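Local coordinates for protein UTP--glucose-1-phosphate uridylyltransferase (PDB 6IKX) that catalyses the conversion of UTP and alpha-D-glucose 1-phosphate into UDP-alpha-D-glucose and diphosphate, at residues T14-L17 with P18-K21; E73-L76 with E77-K81; M239-T243 with D244-A248. The protein carries 1 engineered substitution. One frame throughout, in Å; residues are numbered along the deposited sequence.

Contact 1 (T14-L17 with P18-K21); sequences TRFL and PASK. With SO4 (sulfate ion), chain F.
Phe16 and Ser20 meet through the carbonyl oxygen of Phe16, which faces both polar groups of the serine. The first hydrogen bond is weak: Ser20 N stands 3.2 Å from Phe16 O and the N-H...O angle is only 134°. Ser20 OG is modelled 2.4 Å from Phe16 O, shorter than a hydrogen bond should be, so its exact placing is doubtful, and the off-staggered first torsion of Ser20 is part of the same doubt. Lys21 N donates to Pro18 O at 3.1 Å and closes the type I beta turn of 18-21. The Lys21 ammonium reaches the second subunit, bonding backbone oxygens of its Tyr65, Asp67 and Ile88.

Apolar contact adds a CH-pi interaction, with Ala19 CB over one face of the Phe16 ring, 4.2 Å from its centroid and shifted toward the rim. Pro18 CD also lies 3.7 Å from Leu17 CB, a closeness that follows largely from the two residues being bonded neighbours.

Anion binding occupies the other end. Thr14 OG1 sits between its backbone N and carbonyl carbon (chi1 51°) and gives a 3.0 Å hydrogen bond to sulfate O4. Thr14 N makes a weak bond to sulfate O3 at 2.9 Å, and Arg15 N a longer, weak one. Since Thr14 and Arg15 contact UTP in another structure of this protein, the sulfate is consistent with a phosphate position of the glycine-rich nucleotide loop of this GT-A family.

The 14-21 run belongs to the loop between strands 4-8 and 29-30. Phe16 meets the ring of Tyr264 at about 60° and packs with Pro18 on Lys261, both on helix 261-273.

Contact 2 (E73-L76 with E77-K81); sequences ETTL and EQKKK. With SO4 (sulfate ion), chain N.
A Schellman motif ends helix 70-78 here, with Leu76 and Lys81 as its outer pair: Lys81 N bonds Leu76 O at 2.7 Å, almost in line with the carbonyl (C=O...N 174°). Lys80, at positive phi (50°), is the C-prime residue that reverses the chain, and its N faces Glu77 O in the inner bond of the motif. Before the reversal the ordinary helical ladder is intact, as Glu77 N bonds Glu73 O at 2.8 Å and Gln78 N bonds Thr74 O at 3.0 Å.

Thr75 and Lys79, four residues apart like the ladder bonds, run alongside each other, Thr75 CG2 being 3.8 Å from Lys79 CD. Across the turn, and five residues apart like the Schellman bond, Leu76 CD2 touches Lys81 CB at 3.9 Å, the two side chains crossing at about a right angle. Lys81, bent at its second and fourth torsions, donates a 3.2 Å hydrogen bond from NZ to sulfate O2, and Lys79 CE lies 3.6 Å from the same oxygen. Thr14 and Arg15 of the second subunit bind this sulfate too, and Lys81 contacts UTP in another structure of this protein, consistent with an anion pocket shared between subunits.

Thr75 rests on Leu12 of the second subunit. Lys81 is also the N-cap of helix 82-87, so the turn joins two helices directly, and Leu76 packs back on Leu84 and Leu85 of that second helix.

Contact 3 (M239-T243 with D244-A248); sequences MLQDT and DTVEA
Leu240 O receives Thr243 N in a 3.1 Å hydrogen bond where the chain leaves helix 233-240; Asp244 N lies 2.9 Å from the same Leu240 O. Beside this, Thr243 OG1 is modelled 2.5 Å from Asp244 OD1; the bond is suspiciously short, and its length carries no weight. The first torsion of Thr243 (chi1 60°) places OG1 between the backbone N and carbonyl carbon, but its meeting with OD1 remains doubtful.

Leu240 lies against the Asp244 side chain: Leu240 CG is 4.0 Å from Asp244 CB, the carbon contact, and the CD1 methyl sits beside the carboxylate, 3.5 Å from Asp244 OD1. On the backbone, Gln241 CA makes a CA-H...O contact with Asp244 O, also at 3.5 Å. The Gln241 chain, bent at chi2 (76°), brings its CD to 3.6 Å from Val246 CG2.

This is a helix-to-strand connection. Strand 246-250 is hydrogen-bonded through Glu247 to Ala156 and Ile158, in parallel with strand 156-162, and pairs antiparallel with strand 184-187. Leu240 packs on Ala156 and Val246 on Ile158, so helix end and strand start both lean on strand 156-162.

From the N terminus, contact 1 shapes the loop after strand 4-8, contact 2 the turn from helix 70-78 to helix 82-87, and contact 3 the passage from helix 233-240 into strand 246-250. Each pair of segments is contiguous, so all three close short local turns, in series along the chain with neither nesting nor crossing. Within one chain contacts 1 and 2 have centres about 33 Å apart. Across the assembly they come together: Leu76 and Lys79 pack on Thr14 of the second subunit, and Leu17 packs on Leu76 of the second subunit. Contact 3 lies across the chain's centre from both, about 53 Å between centres from contact 2, and touches no other chain.

Contact 1 (T14-L17 with P18-K21)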
# COMPACT_ATOMS: atom_id res chain seq x y z
N THR A 14 7.50 -9.53 15.42
CA THR A 14 8.90 -9.51 15.84
C THR A 14 9.43 -10.91 15.92
O THR A 14 10.56 -11.17 15.61
CB THR A 14 9.19 -8.71 17.11
OG1 THR A 14 8.30 -9.10 18.14
CG2 THR A 14 9.01 -7.26 16.83
N ARG A 15 8.58 -11.81 16.34
CA ARG A 15 8.85 -13.22 16.23
C ARG A 15 8.58 -13.54 14.71
O ARG A 15 7.73 -12.88 14.07
CB ARG A 15 7.96 -14.02 17.18
CG ARG A 15 7.27 -13.18 18.27
CD ARG A 15 6.77 -14.00 19.44
NE ARG A 15 5.39 -14.43 19.28
CZ ARG A 15 4.99 -15.69 19.40
NH1 ARG A 15 3.72 -16.01 19.24
NH2 ARG A 15 5.86 -16.63 19.69
N PHE A 16 9.31 -14.51 14.15
CA PHE A 16 9.28 -14.90 12.70
C PHE A 16 9.70 -13.67 11.93
O PHE A 16 9.07 -13.30 10.99
CB PHE A 16 7.90 -15.44 12.24
CG PHE A 16 7.96 -16.52 11.24
CD1 PHE A 16 9.13 -16.87 10.64
CD2 PHE A 16 6.82 -17.19 10.90
CE1 PHE A 16 9.17 -17.88 9.72
CE2 PHE A 16 6.84 -18.19 9.98
CZ PHE A 16 8.02 -18.54 9.39
N LEU A 17 10.84 -13.11 12.29
CA LEU A 17 11.21 -11.82 11.74
C LEU A 17 11.65 -11.50 10.36
O LEU A 17 11.20 -10.47 9.88
CB LEU A 17 12.00 -10.97 12.68
CG LEU A 17 11.69 -9.52 12.36
CD1 LEU A 17 10.23 -9.28 12.09
CD2 LEU A 17 12.10 -8.66 13.51
N PRO A 18 12.52 -12.26 9.73
CA PRO A 18 12.86 -11.89 8.35
C PRO A 18 11.56 -12.00 7.52
O PRO A 18 11.19 -11.07 6.86
CB PRO A 18 13.97 -12.85 7.96
CG PRO A 18 14.15 -13.77 9.08
CD PRO A 18 13.31 -13.37 10.25
N ALA A 19 10.82 -13.08 7.69
CA ALA A 19 9.58 -13.39 6.91
C ALA A 19 8.51 -12.31 7.06
O ALA A 19 7.87 -12.04 6.07
CB ALA A 19 9.00 -14.73 7.29
N SER A 20 8.37 -11.71 8.25
CA SER A 20 7.30 -10.76 8.64
C SER A 20 7.77 -9.33 8.46
O SER A 20 7.08 -8.40 8.98
CB SER A 20 6.89 -10.94 10.08
OG SER A 20 6.99 -12.30 10.48
N LYS A 21 8.95 -9.15 7.88
CA LYS A 21 9.55 -7.80 7.84
C LYS A 21 8.65 -6.95 6.99
O LYS A 21 8.34 -5.82 7.40
CB LYS A 21 10.96 -7.79 7.26
CG LYS A 21 11.53 -6.37 7.12
CD LYS A 21 12.80 -6.27 6.32
CE LYS A 21 13.20 -4.82 6.20
NZ LYS A 21 14.48 -4.66 5.47
S SO4 F . 4.57 -9.49 17.30
O1 SO4 F . 3.60 -9.81 18.33
O2 SO4 F . 3.88 -9.03 16.11
O3 SO4 F . 5.36 -10.67 16.97
O4 SO4 F . 5.42 -8.42 17.77

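Contact 2 (E73-L76 with E77-K81)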
# COMPACT_ATOMS: atom_id res chain seq x y z
N GLU A 73 -8.35 -11.56 -11.30
CA GLU A 73 -9.49 -12.33 -11.83
C GLU A 73 -9.45 -12.26 -13.37
O GLU A 73 -9.47 -13.33 -13.98
CB GLU A 73 -10.79 -11.80 -11.20
CG GLU A 73 -10.94 -12.30 -9.78
CD GLU A 73 -11.98 -11.59 -8.94
OE1 GLU A 73 -12.93 -11.01 -9.52
OE2 GLU A 73 -11.85 -11.62 -7.72
N THR A 74 -9.29 -11.08 -13.95
CA THR A 74 -9.29 -10.95 -15.41
C THR A 74 -8.05 -11.64 -15.97
O THR A 74 -8.20 -12.33 -16.97
CB THR A 74 -9.60 -9.54 -15.93
OG1 THR A 74 -8.53 -9.30 -16.83
CG2 THR A 74 -9.76 -8.46 -14.88
N THR A 75 -6.91 -11.62 -15.29
CA THR A 75 -5.75 -12.45 -15.70
C THR A 75 -6.19 -13.91 -15.73
O THR A 75 -5.88 -14.56 -16.73
CB THR A 75 -4.54 -12.29 -14.78
OG1 THR A 75 -4.17 -10.91 -14.70
CG2 THR A 75 -3.35 -13.10 -15.24
N LEU A 76 -6.89 -14.39 -14.68
CA LEU A 76 -7.31 -15.81 -14.51
C LEU A 76 -8.35 -16.21 -15.57
O LEU A 76 -8.34 -17.40 -15.97
CB LEU A 76 -7.92 -16.04 -13.12
CG LEU A 76 -6.96 -16.21 -11.95
CD1 LEU A 76 -7.74 -16.42 -10.65
CD2 LEU A 76 -6.04 -17.38 -12.15
N GLU A 77 -9.26 -15.31 -15.95
CA GLU A 77 -10.24 -15.52 -17.05
C GLU A 77 -9.51 -15.64 -18.39
O GLU A 77 -9.60 -16.69 -19.03
CB GLU A 77 -11.22 -14.37 -17.16
CG GLU A 77 -12.57 -14.64 -16.57
CD GLU A 77 -13.25 -13.34 -16.19
OE1 GLU A 77 -13.16 -12.38 -16.99
OE2 GLU A 77 -13.80 -13.28 -15.06
N GLN A 78 -8.77 -14.61 -18.78
CA GLN A 78 -7.96 -14.57 -20.03
C GLN A 78 -7.16 -15.86 -20.23
O GLN A 78 -6.97 -16.22 -21.40
CB GLN A 78 -7.04 -13.35 -20.03
CG GLN A 78 -7.82 -12.05 -20.25
CD GLN A 78 -6.98 -10.81 -20.08
OE1 GLN A 78 -5.85 -10.87 -19.62
NE2 GLN A 78 -7.54 -9.67 -20.44
N LYS A 79 -6.71 -16.54 -19.16
CA LYS A 79 -5.97 -17.83 -19.28
C LYS A 79 -6.93 -19.00 -19.05
O LYS A 79 -6.47 -20.15 -18.84
CB LYS A 79 -4.83 -17.91 -18.26
CG LYS A 79 -3.94 -16.68 -18.20
CD LYS A 79 -3.20 -16.54 -16.87
CE LYS A 79 -1.84 -17.19 -16.89
NZ LYS A 79 -0.90 -16.38 -17.69
N LYS A 80 -8.23 -18.70 -18.99
CA LYS A 80 -9.29 -19.71 -18.79
C LYS A 80 -8.94 -20.61 -17.59
O LYS A 80 -9.29 -21.78 -17.62
CB LYS A 80 -9.47 -20.51 -20.09
CG LYS A 80 -9.99 -19.68 -21.27
CD LYS A 80 -9.37 -19.99 -22.61
CE LYS A 80 -9.42 -18.80 -23.56
NZ LYS A 80 -9.21 -19.20 -24.97
N LYS A 81 -8.31 -20.08 -16.55
CA LYS A 81 -8.09 -20.85 -15.30
C LYS A 81 -9.36 -20.74 -14.46
O LYS A 81 -9.30 -20.17 -13.37
CB LYS A 81 -6.81 -20.38 -14.58
CG LYS A 81 -5.61 -21.31 -14.70
CD LYS A 81 -4.55 -20.93 -15.74
CE LYS A 81 -3.21 -21.60 -15.49
NZ LYS A 81 -2.39 -20.84 -14.51
S SO4 N . 1.35 -18.25 -14.43
O1 SO4 N . 1.85 -17.65 -15.64
O2 SO4 N . 0.30 -19.18 -14.78
O3 SO4 N . 2.43 -18.94 -13.77
O4 SO4 N . 0.83 -17.23 -13.55

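Contact 3 (M239-T243 with D244-A248)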
# COMPACT_ATOMS: atom_id res chain seq x y z
N MET A 239 -11.28 -9.84 36.73
CA MET A 239 -12.34 -8.91 37.22
C MET A 239 -13.74 -9.51 36.96
O MET A 239 -14.67 -9.25 37.75
CB MET A 239 -12.28 -7.53 36.54
CG MET A 239 -11.16 -6.63 37.07
SD MET A 239 -10.53 -5.38 35.88
CE MET A 239 -11.83 -4.16 36.03
N LEU A 240 -13.89 -10.26 35.87
CA LEU A 240 -15.16 -10.90 35.50
C LEU A 240 -15.48 -12.00 36.52
O LEU A 240 -16.64 -12.30 36.71
CB LEU A 240 -15.00 -11.44 34.07
CG LEU A 240 -16.22 -12.12 33.47
CD1 LEU A 240 -17.40 -11.19 33.37
CD2 LEU A 240 -15.88 -12.72 32.13
N GLN A 241 -14.46 -12.57 37.16
CA GLN A 241 -14.58 -13.66 38.18
C GLN A 241 -15.44 -13.17 39.34
O GLN A 241 -16.14 -13.97 39.93
CB GLN A 241 -13.20 -14.08 38.69
CG GLN A 241 -13.16 -15.51 39.18
CD GLN A 241 -13.14 -16.52 38.05
OE1 GLN A 241 -12.19 -16.56 37.26
NE2 GLN A 241 -14.16 -17.37 37.99
N ASP A 242 -15.40 -11.87 39.59
CA ASP A 242 -16.16 -11.17 40.64
C ASP A 242 -17.67 -11.34 40.47
O ASP A 242 -18.37 -11.18 41.46
CB ASP A 242 -15.86 -9.68 40.61
CG ASP A 242 -14.50 -9.33 41.17
OD1 ASP A 242 -13.83 -10.22 41.75
OD2 ASP A 242 -14.14 -8.15 41.05
N THR A 243 -18.19 -11.51 39.26
CA THR A 243 -19.66 -11.59 39.05
C THR A 243 -20.01 -12.82 38.21
O THR A 243 -21.22 -13.02 37.93
CB THR A 243 -20.19 -10.30 38.42
OG1 THR A 243 -19.53 -10.11 37.16
CG2 THR A 243 -20.00 -9.08 39.31
N ASP A 244 -19.03 -13.63 37.79
CA ASP A 244 -19.30 -14.63 36.74
C ASP A 244 -18.39 -15.83 36.94
O ASP A 244 -17.32 -15.70 37.51
CB ASP A 244 -19.24 -14.01 35.33
CG ASP A 244 -20.31 -12.96 35.00
OD1 ASP A 244 -20.18 -11.82 35.46
OD2 ASP A 244 -21.24 -13.26 34.24
N THR A 245 -18.91 -17.00 36.59
CA THR A 245 -18.12 -18.23 36.40
C THR A 245 -17.29 -18.02 35.14
O THR A 245 -17.77 -17.35 34.20
CB THR A 245 -19.02 -19.48 36.29
OG1 THR A 245 -19.91 -19.44 37.41
CG2 THR A 245 -18.24 -20.78 36.24
N VAL A 246 -16.07 -18.52 35.18
CA VAL A 246 -15.14 -18.63 34.04
C VAL A 246 -14.70 -20.11 34.02
O VAL A 246 -14.38 -20.64 35.08
CB VAL A 246 -13.98 -17.64 34.24
CG1 VAL A 246 -13.11 -17.49 33.00
CG2 VAL A 246 -14.52 -16.29 34.69
N GLU A 247 -14.77 -20.76 32.88
CA GLU A 247 -14.40 -22.18 32.75
C GLU A 247 -13.24 -22.31 31.75
O GLU A 247 -13.10 -21.50 30.81
CB GLU A 247 -15.56 -23.00 32.23
CG GLU A 247 -16.76 -23.00 33.15
CD GLU A 247 -17.90 -23.84 32.62
OE1 GLU A 247 -17.92 -24.15 31.41
OE2 GLU A 247 -18.74 -24.21 33.43
N ALA A 248 -12.45 -23.32 31.99
CA ALA A 248 -11.35 -23.76 31.13
C ALA A 248 -11.88 -24.95 30.33
O ALA A 248 -12.38 -25.90 30.94
CB ALA A 248 -10.16 -24.07 32.00